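PDB 6CUL: pyoverdine synthetase F from Pseudomonas aeruginosa PAO1, which belongs to the pyoverdine system and has an alpha/beta fold built round a mixed beta-sheet flanked by helices. Local coordinates for residues A[217-222]-A[253-258]; A[167-172]-A[261-266]. All coordinates share one frame; numbering follows the deposited sequence.

Of the elements involved, strand 166-170 comes first along the chain, which then runs on to strand 216-223 and the long C-terminal helix 248-271. Contact 1 closes the shorter loop, with 30 residues between 217-222 and 253-258. Contact 2 closes the longer one, with 88 residues between 167-172 and 261-266, and contact 1 is nested inside it. The strands are neighbours in the mixed sheet and antiparallel, and both contacts use the same helix, so two successive parts of it lie against adjacent strands. The contact centres are about 7 Å apart, and the backbone pair Ser220 N to His170 O, 2.7 Å, joins their strands directly.

Contact 1: A[217-222]-A[253-258]; sequences TGASFH and WNNFNN
Asn255 meets Gly218 through the one hydrogen bond between segments 217-222 and 253-258: ND2 donates to the backbone O of Gly218 at 2.7 Å. The N-H points almost straight at the acceptor (162°), and the oxygen lies close to the amide plane of Asn255. The donor nevertheless reaches the carbonyl from above, 57° out of its plane and not on a lone pair. With CG roughly anti to the backbone N (chi1 -155°), the amide extends from the helix to the strand. The other amide atom faces a less favourable neighbour, since Asn255 OD1 stands 3.3 Å from Gly218 O and both are acceptors. OD1 is satisfied instead by Thr240 OG1 on the edge strand 233-241, a hydroxyl that also makes a weak bond with Thr217 O. The two ends of one buried amide therefore grip two adjacent strands.

Here the C-terminal helix 248-271 lies over one face of the mixed sheet, as in layered alpha/beta folds. The axes of the two short segments come within 7.9 Å, and Gly218 and Asn255 are the nearest residues, with CA atoms 6.1 Å apart.

Van der Waals contacts flank the polar bond. Thr217 crosses the Asn255 side chain at about a right angle, with CG2 3.7 Å from OD1. On the far side of the glycine, Ala219 directs its methyl toward the helix, CB lying 4.3 Å from Asn255 ND2.

Within the helix, a second asparagine turns its amide back on the backbone: Asn257 ND2 donates to Trp253 O at 3.0 Å. That oxygen also receives Asn257 N, so one residue supplies both donors, and the same ND2 sits over the centre of the Trp253 ring.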
loop_
_atom_site.group_PDB
_atom_site.type_symbol
_atom_site.label_atom_id
_atom_site.label_comp_id
_atom_site.label_asym_id
_atom_site.label_seq_id
_atom_site.Cartn_x
_atom_site.Cartn_y
_atom_site.Cartn_z
ATOM N N THR A 217 -0.232 -11.162 -13.403
ATOM C CA THR A 217 0.142 -9.946 -12.733
ATOM C C THR A 217 0.992 -10.260 -11.535
ATOM O O THR A 217 1.144 -11.372 -11.186
ATOM C CB THR A 217 -1.019 -9.024 -12.381
ATOM O OG1 THR A 217 -0.468 -7.878 -11.782
ATOM C CG2 THR A 217 -1.993 -9.664 -11.449
ATOM N N GLY A 218 1.570 -9.243 -10.954
ATOM C CA GLY A 218 2.441 -9.385 -9.826
ATOM C C GLY A 218 2.495 -8.209 -8.950
ATOM O O GLY A 218 1.634 -7.447 -8.976
ATOM N N ALA A 219 3.488 -8.138 -8.104
ATOM C CA ALA A 219 3.692 -7.048 -7.211
ATOM C C ALA A 219 5.138 -6.602 -7.105
ATOM O O ALA A 219 5.999 -7.432 -6.975
ATOM C CB ALA A 219 3.198 -7.420 -5.872
ATOM N N SER A 220 5.384 -5.299 -7.079
ATOM C CA SER A 220 6.738 -4.764 -6.973
ATOM C C SER A 220 7.171 -4.074 -5.677
ATOM O O SER A 220 6.473 -3.246 -5.206
ATOM C CB SER A 220 6.998 -3.752 -8.014
ATOM O OG SER A 220 7.256 -4.415 -9.181
ATOM N N PHE A 221 8.319 -4.469 -5.145
ATOM C CA PHE A 221 8.908 -3.860 -3.976
ATOM C C PHE A 221 10.047 -3.009 -4.520
ATOM O O PHE A 221 11.119 -3.462 -4.662
ATOM C CB PHE A 221 9.410 -4.914 -3.026
ATOM C CG PHE A 221 9.788 -4.395 -1.698
ATOM C CD1 PHE A 221 8.872 -3.764 -0.894
ATOM C CD2 PHE A 221 11.055 -4.568 -1.222
ATOM C CE1 PHE A 221 9.211 -3.286 0.328
ATOM C CE2 PHE A 221 11.390 -4.106 0.020
ATOM C CZ PHE A 221 10.468 -3.453 0.793
ATOM N N HIS A 222 9.821 -1.733 -4.700
ATOM C CA HIS A 222 10.763 -0.853 -5.343
ATOM C C HIS A 222 11.155 0.393 -4.593
ATOM O O HIS A 222 10.563 0.762 -3.671
ATOM C CB HIS A 222 10.173 -0.436 -6.688
ATOM C CG HIS A 222 8.903 0.350 -6.583
ATOM N ND1 HIS A 222 8.869 1.711 -6.614
ATOM C CD2 HIS A 222 7.625 -0.048 -6.439
ATOM C CE1 HIS A 222 7.629 2.116 -6.488
ATOM N NE2 HIS A 222 6.856 1.068 -6.363
ATOM N N TRP A 253 -7.379 -9.863 -4.309
ATOM C CA TRP A 253 -7.071 -10.877 -3.355
ATOM C C TRP A 253 -5.993 -11.797 -3.933
ATOM O O TRP A 253 -5.016 -11.911 -3.368
ATOM C CB TRP A 253 -8.364 -11.651 -3.011
ATOM C CG TRP A 253 -8.328 -12.499 -1.793
ATOM C CD1 TRP A 253 -8.721 -12.169 -0.564
ATOM C CD2 TRP A 253 -7.858 -13.822 -1.710
ATOM N NE1 TRP A 253 -8.527 -13.169 0.269
ATOM C CE2 TRP A 253 -7.996 -14.215 -0.409
ATOM C CE3 TRP A 253 -7.326 -14.720 -2.625
ATOM C CZ2 TRP A 253 -7.609 -15.466 0.011
ATOM C CZ3 TRP A 253 -6.946 -15.907 -2.217
ATOM C CH2 TRP A 253 -7.085 -16.294 -0.909
ATOM N N ASN A 254 -6.140 -12.320 -5.096
ATOM C CA ASN A 254 -5.119 -13.168 -5.580
ATOM C C ASN A 254 -3.725 -12.533 -5.733
ATOM O O ASN A 254 -2.757 -13.140 -5.428
ATOM C CB ASN A 254 -5.559 -13.725 -6.876
ATOM C CG ASN A 254 -6.623 -14.740 -6.716
ATOM O OD1 ASN A 254 -6.928 -15.151 -5.661
ATOM N ND2 ASN A 254 -7.182 -15.130 -7.787
ATOM N N ASN A 255 -3.632 -11.340 -6.252
ATOM C CA ASN A 255 -2.366 -10.683 -6.319
ATOM C C ASN A 255 -1.841 -10.394 -4.907
ATOM O O ASN A 255 -0.696 -10.495 -4.690
ATOM C CB ASN A 255 -2.396 -9.464 -7.193
ATOM C CG ASN A 255 -1.052 -9.133 -7.740
ATOM O OD1 ASN A 255 -0.346 -9.986 -8.196
ATOM N ND2 ASN A 255 -0.688 -7.903 -7.660
ATOM N N PHE A 256 -2.702 -10.006 -3.986
ATOM C CA PHE A 256 -2.298 -9.816 -2.622
ATOM C C PHE A 256 -1.834 -11.125 -2.091
ATOM O O PHE A 256 -0.862 -11.130 -1.457
ATOM C CB PHE A 256 -3.434 -9.502 -1.706
ATOM C CG PHE A 256 -3.628 -8.081 -1.390
ATOM C CD1 PHE A 256 -3.181 -7.107 -2.195
ATOM C CD2 PHE A 256 -4.403 -7.728 -0.297
ATOM C CE1 PHE A 256 -3.444 -5.795 -1.885
ATOM C CE2 PHE A 256 -4.666 -6.445 0.004
ATOM C CZ PHE A 256 -4.186 -5.483 -0.772
ATOM N N ASN A 257 -2.564 -12.220 -2.291
ATOM C CA ASN A 257 -2.150 -13.533 -1.835
ATOM C C ASN A 257 -1.110 -14.308 -2.730
ATOM O O ASN A 257 -0.312 -15.003 -2.222
ATOM C CB ASN A 257 -3.376 -14.342 -1.351
ATOM C CG ASN A 257 -4.170 -13.649 -0.176
ATOM O OD1 ASN A 257 -4.079 -14.022 0.955
ATOM N ND2 ASN A 257 -4.941 -12.715 -0.479
ATOM N N ASN A 258 -1.163 -14.192 -4.051
ATOM C CA ASN A 258 -0.193 -14.859 -4.938
ATOM C C ASN A 258 1.134 -14.171 -5.154
ATOM O O ASN A 258 2.100 -14.791 -5.291
ATOM C CB ASN A 258 -0.793 -15.179 -6.301
ATOM C CG ASN A 258 -1.198 -16.624 -6.455
ATOM O OD1 ASN A 258 -1.168 -17.376 -5.527
ATOM N ND2 ASN A 258 -1.570 -16.998 -7.648
#

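Contact 2: A[167-172]-A[261-266]; sequences MNIHPG and FPALHE
The CD1 methyl of Ile169 lies against helix residues Ala263 and Leu264, forming a small contact of apolar side chains set against the helix backbone. It joins strand 166-170 to the C-terminal helix 248-271, which packs on one face of the mixed sheet in this alpha/beta fold. CD1 is 3.8 Å from the backbone N of Leu264 and 4.0 Å from Ala263 CB, so it touches the helix surface where these two residues adjoin. Leu264 adds its CB, 4.0 Å from Ile169 CD1, and the next carbon back along the isoleucine takes part too, with CG1 4.2 Å from the same CB. The two side chains cross at about a right angle. The CB of Ile169 already points at the helix, and with CG1 anti to the backbone N (chi1 -176°) the longer branch continues that way; the CA atoms of Ile169 and Leu264, 6.4 Å apart, are the nearest pair.

In the next shell, Phe221 on the neighbouring strand 216-223 touches both Ile169 and Leu264, while Leu260, one turn earlier on the helix, also meets Ile169. Val36 of helix 36-46 reaches Leu264, which is thus packed between the sheet and a second helix.

Further out, backbone bonding with Leu145 and with Ser220 holds the strand in the sheet. Just past its end the chain bends in an inverse gamma turn centred on Pro171, with a weak bond from Gly172 N to His170 O of 3.0 Å. On the helix, Phe261 O accepts the backbone N of His265 at 3.1 Å and also lies over the centre of the His265 imidazole, 3.0 Å above its plane.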
loop_
_atom_site.group_PDB
_atom_site.type_symbol
_atom_site.label_atom_id
_atom_site.label_comp_id
_atom_site.label_asym_id
_atom_site.label_seq_id
_atom_site.Cartn_x
_atom_site.Cartn_y
_atom_site.Cartn_z
HETATM N N MSE A 167 10.555 2.551 0.795
HETATM C CA MSE A 167 10.022 1.692 -0.251
HETATM C C MSE A 167 8.551 1.525 -0.402
HETATM O O MSE A 167 7.851 1.534 0.570
HETATM C CB MSE A 167 10.578 0.309 -0.013
HETATM C CG MSE A 167 12.024 0.249 0.484
HETATM SE SE MSE A 167 13.306 0.504 -0.901
HETATM C CE MSE A 167 13.909 -1.293 -1.200
ATOM N N ASN A 168 8.098 1.304 -1.608
ATOM C CA ASN A 168 6.702 1.127 -1.897
ATOM C C ASN A 168 6.369 -0.255 -2.438
ATOM O O ASN A 168 7.076 -0.715 -3.264
ATOM C CB ASN A 168 6.216 2.162 -2.898
ATOM C CG ASN A 168 4.780 1.989 -3.264
ATOM O OD1 ASN A 168 3.935 2.095 -2.460
ATOM N ND2 ASN A 168 4.542 1.653 -4.446
ATOM N N ILE A 169 5.331 -0.905 -1.937
ATOM C CA ILE A 169 4.916 -2.189 -2.457
ATOM C C ILE A 169 3.774 -1.937 -3.456
ATOM O O ILE A 169 2.749 -1.491 -3.106
ATOM C CB ILE A 169 4.618 -3.219 -1.372
ATOM C CG1 ILE A 169 4.269 -4.595 -2.024
ATOM C CG2 ILE A 169 3.625 -2.686 -0.378
ATOM C CD1 ILE A 169 5.358 -5.365 -2.659
ATOM N N HIS A 170 4.006 -2.231 -4.707
ATOM C CA HIS A 170 3.090 -1.886 -5.727
ATOM C C HIS A 170 2.443 -3.116 -6.336
ATOM O O HIS A 170 3.112 -4.033 -6.555
ATOM C CB HIS A 170 3.812 -1.022 -6.795
ATOM C CG HIS A 170 2.969 -0.698 -7.979
ATOM N ND1 HIS A 170 2.319 0.481 -8.123
ATOM C CD2 HIS A 170 2.554 -1.454 -8.992
ATOM C CE1 HIS A 170 1.599 0.460 -9.204
ATOM N NE2 HIS A 170 1.718 -0.710 -9.743
ATOM N N PRO A 171 1.139 -3.104 -6.623
ATOM C CA PRO A 171 0.398 -4.203 -7.194
ATOM C C PRO A 171 0.438 -4.352 -8.706
ATOM O O PRO A 171 -0.506 -4.254 -9.375
ATOM C CB PRO A 171 -0.994 -3.939 -6.728
ATOM C CG PRO A 171 -1.071 -2.547 -6.618
ATOM C CD PRO A 171 0.255 -1.992 -6.383
ATOM N N GLY A 172 1.625 -4.675 -9.138
ATOM C CA GLY A 172 2.013 -4.946 -10.478
ATOM C C GLY A 172 3.480 -4.730 -10.691
ATOM O O GLY A 172 4.095 -4.008 -10.014
ATOM N N PHE A 261 2.071 -10.328 -0.952
ATOM C CA PHE A 261 2.591 -10.590 0.316
ATOM C C PHE A 261 4.018 -11.172 0.150
ATOM O O PHE A 261 4.906 -10.776 0.813
ATOM C CB PHE A 261 1.606 -11.411 1.169
ATOM C CG PHE A 261 0.309 -10.724 1.420
ATOM C CD1 PHE A 261 0.221 -9.374 1.355
ATOM C CD2 PHE A 261 -0.802 -11.419 1.682
ATOM C CE1 PHE A 261 -0.933 -8.743 1.565
ATOM C CE2 PHE A 261 -1.977 -10.795 1.886
ATOM C CZ PHE A 261 -2.041 -9.448 1.845
ATOM N N PRO A 262 4.202 -12.068 -0.808
ATOM C CA PRO A 262 5.535 -12.614 -1.018
ATOM C C PRO A 262 6.562 -11.593 -1.440
ATOM O O PRO A 262 7.637 -11.614 -0.920
ATOM C CB PRO A 262 5.321 -13.656 -2.092
ATOM C CG PRO A 262 3.892 -13.958 -2.047
ATOM C CD PRO A 262 3.209 -12.723 -1.653
ATOM N N ALA A 263 6.229 -10.717 -2.326
ATOM C CA ALA A 263 7.188 -9.765 -2.712
ATOM C C ALA A 263 7.587 -8.881 -1.559
ATOM O O ALA A 263 8.716 -8.606 -1.428
ATOM C CB ALA A 263 6.706 -8.953 -3.896
ATOM N N LEU A 264 6.662 -8.417 -0.762
ATOM C CA LEU A 264 7.039 -7.599 0.307
ATOM C C LEU A 264 7.933 -8.330 1.292
ATOM O O LEU A 264 8.844 -7.764 1.731
ATOM C CB LEU A 264 5.828 -7.007 0.985
ATOM C CG LEU A 264 5.953 -6.438 2.372
ATOM C CD1 LEU A 264 6.741 -5.177 2.430
ATOM C CD2 LEU A 264 4.597 -6.359 2.979
ATOM N N HIS A 265 7.620 -9.543 1.674
ATOM C CA HIS A 265 8.492 -10.270 2.566
ATOM C C HIS A 265 9.855 -10.676 1.978
ATOM O O HIS A 265 10.841 -10.416 2.545
ATOM C CB HIS A 265 7.792 -11.467 3.136
ATOM C CG HIS A 265 6.379 -11.203 3.575
ATOM N ND1 HIS A 265 5.473 -12.204 3.787
ATOM C CD2 HIS A 265 5.701 -10.051 3.725
ATOM C CE1 HIS A 265 4.314 -11.681 4.084
ATOM N NE2 HIS A 265 4.425 -10.379 4.047
ATOM N N GLU A 266 9.888 -11.246 0.807
ATOM C CA GLU A 266 11.140 -11.567 0.201
ATOM C C GLU A 266 11.958 -10.325 -0.033
ATOM O O GLU A 266 13.093 -10.382 0.195
ATOM C CB GLU A 266 10.990 -12.293 -1.106
ATOM C CG GLU A 266 10.748 -13.772 -0.991
ATOM C CD GLU A 266 10.806 -14.475 -2.309
ATOM O OE1 GLU A 266 10.184 -14.059 -3.278
ATOM O OE2 GLU A 266 11.506 -15.456 -2.361
#